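Local coordinates for protein endo-beta-1,4-glucanase (cellulase B) (Bacillus halodurans, PDB 4V2X) that hydrolyses beta-1,4-glucan chains as a three-module family 5 endoglucanase, its family 46 carbohydrate-binding module probably aiding attack on xyloglucan and beta-1,3-1,4-glucans, at residues Q334-H346 and D373-R387. Sequence-based numbering, arbitrary orientation.
Sequences QGEKLKFFEFLIH and DQELFDMMRASWEGR
Two carboxylates share the amide nitrogen of Gln-334: NE2 donates to Asp-373 OD2 at 2.8 Å, on that oxygen's syn side, and to Glu-375 OE1 at 2.9 Å, on the anti side and out of the carboxylate plane. Both acceptors lie close to the amide plane, so each N-H has its own oxygen. With Gln-334 OE1 accepting from Lys-337 NZ, the amide's orientation is fixed and its N and O ends are told apart. A water links that ammonium to Asp-373 OD2. Asp-373 also serves as N-cap, OD1 taking the N-H of Leu-376, a role suited to its short acidic side chain.

Beyond this polar end the axes of segments 334-346 and 374-385 come within 9.0 Å at a crossing angle of -21°. In the (beta/alpha)8 barrel of family 5, they are the helices following the seventh and eighth strands, and Phe-341, Ile-345 and Met-380 also pack on the eighth, 354-357. Leu-376 sets CD1 over one face of the Phe-341 ring, 4.0 Å from its centroid, while Met-380 SD approaches the ring obliquely, a Met-aromatic contact that its flexible thioether readily makes. The small Ser-383 lets the helices draw close: its CB meets Ile-345 CG2 at 3.5 Å, and its hydroxyl is turned back to Met-379 O.

Past Gly-386, whose backbone is extended, Arg-387 reaches over to helix 334-346. Arg-387 NE donates to Glu-342 OE2 at 2.9 Å and Arg-387 NH2 to Glu-342 OE1 at 2.8 Å, a side-on salt bridge using both syn lone pairs, guanidinium and carboxylate planes 4° apart. A bend at chi3 (71°) lets the guanidinium lie flat on His-346, while Arg-387 CD sits over the centre of the His-346 ring, 3.5 Å from its centroid.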
loop_
_atom_site.group_PDB
_atom_site.type_symbol
_atom_site.label_atom_id
_atom_site.label_comp_id
_atom_site.label_asym_id
_atom_site.label_seq_id
_atom_site.Cartn_x
_atom_site.Cartn_y
_atom_site.Cartn_z
ATOM N N GLN A 334 39.032 12.851 -15.178
ATOM C CA GLN A 334 39.549 11.549 -14.740
ATOM C C GLN A 334 39.804 11.428 -13.232
ATOM O O GLN A 334 39.415 10.432 -12.621
ATOM C CB GLN A 334 40.826 11.209 -15.512
ATOM C CG GLN A 334 41.416 9.842 -15.201
ATOM C CD GLN A 334 40.565 8.678 -15.674
ATOM O OE1 GLN A 334 39.473 8.858 -16.216
ATOM N NE2 GLN A 334 41.069 7.465 -15.462
ATOM N N GLY A 335 40.470 12.416 -12.638
ATOM C CA GLY A 335 40.726 12.395 -11.201
ATOM C C GLY A 335 39.447 12.405 -10.389
ATOM O O GLY A 335 39.311 11.689 -9.393
ATOM N N GLU A 336 38.491 13.208 -10.836
ATOM C CA GLU A 336 37.210 13.328 -10.136
ATOM C C GLU A 336 36.407 12.030 -10.273
ATOM O O GLU A 336 35.728 11.606 -9.342
ATOM C CB GLU A 336 36.444 14.545 -10.663
ATOM C CG GLU A 336 37.246 15.843 -10.563
ATOM C CD GLU A 336 37.695 16.166 -9.140
ATOM O OE1 GLU A 336 36.848 16.137 -8.221
ATOM O OE2 GLU A 336 38.896 16.457 -8.938
ATOM N N LYS A 337 36.509 11.401 -11.437
ATOM C CA LYS A 337 35.896 10.102 -11.687
ATOM C C LYS A 337 36.443 9.068 -10.712
ATOM O O LYS A 337 35.687 8.308 -10.103
ATOM C CB LYS A 337 36.190 9.672 -13.128
ATOM C CG LYS A 337 35.627 8.323 -13.526
ATOM C CD LYS A 337 36.306 7.775 -14.772
ATOM C CE LYS A 337 36.160 8.709 -15.962
ATOM N NZ LYS A 337 36.864 8.151 -17.148
ATOM N N LEU A 338 37.763 9.052 -10.554
ATOM C CA LEU A 338 38.407 8.090 -9.667
ATOM C C LEU A 338 37.969 8.302 -8.231
ATOM O O LEU A 338 37.688 7.338 -7.522
ATOM C CB LEU A 338 39.929 8.192 -9.767
ATOM C CG LEU A 338 40.538 7.815 -11.114
ATOM C CD1 LEU A 338 42.028 8.102 -11.093
ATOM C CD2 LEU A 338 40.269 6.368 -11.471
ATOM N N LYS A 339 37.879 9.558 -7.804
ATOM C CA LYS A 339 37.477 9.847 -6.427
ATOM C C LYS A 339 36.026 9.456 -6.169
ATOM O O LYS A 339 35.716 8.969 -5.091
ATOM C CB LYS A 339 37.728 11.310 -6.066
ATOM C CG LYS A 339 39.211 11.623 -5.938
ATOM C CD LYS A 339 39.486 13.070 -5.595
ATOM C CE LYS A 339 39.285 13.981 -6.789
ATOM N NZ LYS A 339 39.743 15.365 -6.509
ATOM N N PHE A 340 35.150 9.642 -7.160
ATOM C CA PHE A 340 33.765 9.166 -7.060
ATOM C C PHE A 340 33.720 7.669 -6.768
ATOM O O PHE A 340 33.038 7.233 -5.821
ATOM C CB PHE A 340 32.964 9.471 -8.339
ATOM C CG PHE A 340 31.580 8.856 -8.348
ATOM C CD1 PHE A 340 30.512 9.501 -7.739
ATOM C CD2 PHE A 340 31.355 7.625 -8.942
ATOM C CE1 PHE A 340 29.255 8.922 -7.718
ATOM C CE2 PHE A 340 30.099 7.044 -8.929
ATOM C CZ PHE A 340 29.043 7.703 -8.323
ATOM N N PHE A 341 34.427 6.872 -7.571
ATOM C CA PHE A 341 34.402 5.428 -7.380
ATOM C C PHE A 341 35.026 4.999 -6.054
ATOM O O PHE A 341 34.487 4.136 -5.372
ATOM C CB PHE A 341 35.035 4.694 -8.567
ATOM C CG PHE A 341 34.123 4.593 -9.762
ATOM C CD1 PHE A 341 34.036 5.625 -10.682
ATOM C CD2 PHE A 341 33.347 3.460 -9.961
ATOM C CE1 PHE A 341 33.193 5.536 -11.776
ATOM C CE2 PHE A 341 32.502 3.360 -11.054
ATOM C CZ PHE A 341 32.414 4.406 -11.959
ATOM N N GLU A 342 36.140 5.613 -5.680
ATOM C CA GLU A 342 36.784 5.316 -4.397
ATOM C C GLU A 342 35.816 5.566 -3.237
ATOM O O GLU A 342 35.649 4.720 -2.350
ATOM C CB GLU A 342 38.049 6.158 -4.240
ATOM C CG GLU A 342 38.995 5.705 -3.129
ATOM C CD GLU A 342 38.563 6.124 -1.736
ATOM O OE1 GLU A 342 37.967 7.221 -1.566
ATOM O OE2 GLU A 342 38.853 5.355 -0.787
ATOM N N PHE A 343 35.167 6.723 -3.264
ATOM C CA PHE A 343 34.284 7.149 -2.175
ATOM C C PHE A 343 33.032 6.286 -2.132
ATOM O O PHE A 343 32.636 5.803 -1.069
ATOM C CB PHE A 343 33.934 8.627 -2.371
ATOM C CG PHE A 343 33.112 9.230 -1.267
ATOM C CD1 PHE A 343 31.726 9.154 -1.290
ATOM C CD2 PHE A 343 33.725 9.939 -0.244
ATOM C CE1 PHE A 343 30.965 9.739 -0.288
ATOM C CE2 PHE A 343 32.969 10.530 0.752
ATOM C CZ PHE A 343 31.592 10.422 0.733
ATOM N N LEU A 344 32.421 6.070 -3.294
ATOM C CA LEU A 344 31.222 5.248 -3.370
ATOM C C LEU A 344 31.487 3.848 -2.820
ATOM O O LEU A 344 30.759 3.361 -1.941
ATOM C CB LEU A 344 30.729 5.147 -4.810
ATOM C CG LEU A 344 29.524 4.230 -5.019
ATOM C CD1 LEU A 344 28.320 4.673 -4.188
ATOM C CD2 LEU A 344 29.167 4.143 -6.490
ATOM N N ILE A 345 32.533 3.201 -3.329
ATOM C CA ILE A 345 32.777 1.808 -2.962
ATOM C C ILE A 345 33.140 1.691 -1.485
ATOM O O ILE A 345 32.722 0.741 -0.824
ATOM C CB ILE A 345 33.814 1.131 -3.890
ATOM C CG1 ILE A 345 33.221 1.011 -5.297
ATOM C CG2 ILE A 345 34.195 -0.248 -3.360
ATOM C CD1 ILE A 345 34.227 0.664 -6.379
ATOM N N HIS A 346 33.868 2.669 -0.949
ATOM C CA HIS A 346 34.142 2.675 0.483
ATOM C C HIS A 346 32.834 2.677 1.260
ATOM O O HIS A 346 32.651 1.897 2.200
ATOM C CB HIS A 346 34.975 3.890 0.886
ATOM C CG HIS A 346 34.970 4.155 2.359
ATOM N ND1 HIS A 346 35.502 3.272 3.273
ATOM C CD2 HIS A 346 34.485 5.195 3.079
ATOM C CE1 HIS A 346 35.345 3.754 4.492
ATOM N NE2 HIS A 346 34.734 4.921 4.401
ATOM N N ASP A 373 40.252 1.508 -19.459
ATOM C CA ASP A 373 40.819 2.453 -18.490
ATOM C C ASP A 373 41.357 1.673 -17.296
ATOM O O ASP A 373 40.639 1.391 -16.330
ATOM C CB ASP A 373 39.757 3.464 -18.051
ATOM C CG ASP A 373 40.314 4.545 -17.128
ATOM O OD1 ASP A 373 41.466 4.408 -16.664
ATOM O OD2 ASP A 373 39.604 5.545 -16.872
ATOM N N GLN A 374 42.640 1.336 -17.372
ATOM C CA GLN A 374 43.278 0.544 -16.324
ATOM C C GLN A 374 43.295 1.295 -15.000
ATOM O O GLN A 374 43.213 0.683 -13.945
ATOM C CB GLN A 374 44.706 0.173 -16.708
ATOM C CG GLN A 374 45.328 -0.871 -15.790
ATOM C CD GLN A 374 44.614 -2.205 -15.858
ATOM O OE1 GLN A 374 44.318 -2.702 -16.940
ATOM N NE2 GLN A 374 44.339 -2.798 -14.703
ATOM N N GLU A 375 43.417 2.619 -15.061
ATOM C CA GLU A 375 43.427 3.444 -13.857
ATOM C C GLU A 375 42.102 3.314 -13.106
ATOM O O GLU A 375 42.076 3.168 -11.882
ATOM C CB GLU A 375 43.698 4.895 -14.234
ATOM C CG GLU A 375 44.128 5.790 -13.092
ATOM C CD GLU A 375 44.443 7.198 -13.556
ATOM O OE1 GLU A 375 43.859 7.629 -14.567
ATOM O OE2 GLU A 375 45.264 7.879 -12.892
ATOM N N LEU A 376 40.998 3.331 -13.840
ATOM C CA LEU A 376 39.693 3.165 -13.216
ATOM C C LEU A 376 39.568 1.782 -12.603
ATOM O O LEU A 376 39.110 1.647 -11.462
ATOM C CB LEU A 376 38.564 3.401 -14.219
ATOM C CG LEU A 376 37.147 3.202 -13.672
ATOM C CD1 LEU A 376 36.859 4.175 -12.532
ATOM C CD2 LEU A 376 36.143 3.354 -14.806
ATOM N N PHE A 377 39.949 0.745 -13.349
ATOM C CA PHE A 377 39.867 -0.593 -12.798
ATOM C C PHE A 377 40.735 -0.750 -11.556
ATOM O O PHE A 377 40.289 -1.319 -10.562
ATOM C CB PHE A 377 40.223 -1.689 -13.791
ATOM C CG PHE A 377 40.130 -3.049 -13.184
ATOM C CD1 PHE A 377 38.885 -3.581 -12.861
ATOM C CD2 PHE A 377 41.270 -3.758 -12.834
ATOM C CE1 PHE A 377 38.782 -4.810 -12.242
ATOM C CE2 PHE A 377 41.172 -4.992 -12.218
ATOM C CZ PHE A 377 39.927 -5.520 -11.925
ATOM N N ASP A 378 41.973 -0.255 -11.615
ATOM C CA ASP A 378 42.886 -0.350 -10.481
ATOM C C ASP A 378 42.281 0.304 -9.238
ATOM O O ASP A 378 42.437 -0.207 -8.135
ATOM C CB ASP A 378 44.242 0.293 -10.799
ATOM C CG ASP A 378 45.097 -0.557 -11.740
ATOM O OD1 ASP A 378 44.727 -1.706 -12.056
ATOM O OD2 ASP A 378 46.156 -0.058 -12.155
ATOM N N MET A 379 41.576 1.412 -9.428
ATOM C CA MET A 379 40.940 2.103 -8.314
ATOM C C MET A 379 39.793 1.260 -7.769
ATOM O O MET A 379 39.651 1.120 -6.558
ATOM C CB MET A 379 40.443 3.483 -8.731
ATOM C CG MET A 379 39.782 4.266 -7.602
ATOM S SD MET A 379 40.841 4.496 -6.155
ATOM C CE MET A 379 41.594 6.075 -6.547
ATOM N N MET A 380 38.988 0.689 -8.657
ATOM C CA MET A 380 37.884 -0.163 -8.206
ATOM C C MET A 380 38.410 -1.380 -7.455
ATOM O O MET A 380 37.919 -1.695 -6.368
ATOM C CB MET A 380 36.998 -0.587 -9.372
ATOM C CG MET A 380 36.172 0.553 -9.920
ATOM S SD MET A 380 34.875 0.009 -11.051
ATOM C CE MET A 380 35.832 -0.763 -12.348
ATOM N N ARG A 381 39.408 -2.051 -8.036
ATOM C CA ARG A 381 39.994 -3.242 -7.432
ATOM C C ARG A 381 40.596 -2.935 -6.062
ATOM O O ARG A 381 40.441 -3.727 -5.135
ATOM C CB ARG A 381 41.060 -3.860 -8.352
ATOM C CG ARG A 381 41.779 -5.051 -7.732
ATOM C CD ARG A 381 42.864 -5.614 -8.635
ATOM N NE ARG A 381 43.697 -6.565 -7.896
ATOM C CZ ARG A 381 44.870 -7.046 -8.312
ATOM N NH1 ARG A 381 45.384 -6.676 -9.483
ATOM N NH2 ARG A 381 45.537 -7.902 -7.545
ATOM N N ALA A 382 41.287 -1.802 -5.929
ATOM C CA ALA A 382 41.821 -1.382 -4.634
ATOM C C ALA A 382 40.678 -1.158 -3.648
ATOM O O ALA A 382 40.759 -1.540 -2.481
ATOM C CB ALA A 382 42.642 -0.111 -4.777
ATOM N N SER A 383 39.606 -0.543 -4.138
ATOM C CA SER A 383 38.477 -0.193 -3.296
ATOM C C SER A 383 37.741 -1.414 -2.758
ATOM O O SER A 383 37.117 -1.331 -1.698
ATOM C CB SER A 383 37.523 0.740 -4.051
ATOM O OG SER A 383 38.190 1.945 -4.411
ATOM N N TRP A 384 37.819 -2.547 -3.457
ATOM C CA TRP A 384 37.242 -3.783 -2.934
ATOM C C TRP A 384 37.872 -4.178 -1.601
ATOM O O TRP A 384 37.229 -4.821 -0.778
ATOM C CB TRP A 384 37.407 -4.957 -3.907
ATOM C CG TRP A 384 36.863 -4.748 -5.270
ATOM C CD1 TRP A 384 35.922 -3.838 -5.666
ATOM C CD2 TRP A 384 37.219 -5.492 -6.432
ATOM N NE1 TRP A 384 35.693 -3.954 -7.012
ATOM C CE2 TRP A 384 36.475 -4.968 -7.507
ATOM C CE3 TRP A 384 38.103 -6.552 -6.670
ATOM C CZ2 TRP A 384 36.583 -5.472 -8.805
ATOM C CZ3 TRP A 384 38.211 -7.049 -7.958
ATOM C CH2 TRP A 384 37.453 -6.509 -9.006
ATOM N N GLU A 385 39.131 -3.798 -1.407
ATOM C CA GLU A 385 39.882 -4.146 -0.209
ATOM C C GLU A 385 39.958 -3.021 0.822
ATOM O O GLU A 385 40.059 -3.285 2.010
ATOM C CB GLU A 385 41.302 -4.560 -0.599
ATOM C CG GLU A 385 41.366 -5.678 -1.628
ATOM C CD GLU A 385 40.577 -6.908 -1.227
ATOM O OE1 GLU A 385 40.501 -7.207 -0.015
ATOM O OE2 GLU A 385 40.037 -7.585 -2.127
ATOM N N GLY A 386 39.948 -1.769 0.382
ATOM C CA GLY A 386 40.114 -0.672 1.325
ATOM C C GLY A 386 40.317 0.642 0.614
ATOM O O GLY A 386 40.275 0.700 -0.611
ATOM N N ARG A 387 40.539 1.697 1.383
ATOM C CA ARG A 387 40.575 3.039 0.819
ATOM C C ARG A 387 41.898 3.350 0.154
ATOM O O ARG A 387 42.955 2.865 0.566
ATOM C CB ARG A 387 40.283 4.091 1.882
ATOM C CG ARG A 387 38.915 3.925 2.530
ATOM C CD ARG A 387 38.364 5.262 2.996
ATOM N NE ARG A 387 37.974 6.125 1.882
ATOM C CZ ARG A 387 37.323 7.280 2.010
ATOM N NH1 ARG A 387 36.987 7.748 3.213
ATOM N NH2 ARG A 387 37.004 7.984 0.933
HETATM O O HOH W 1 36.934 5.427 -17.552
#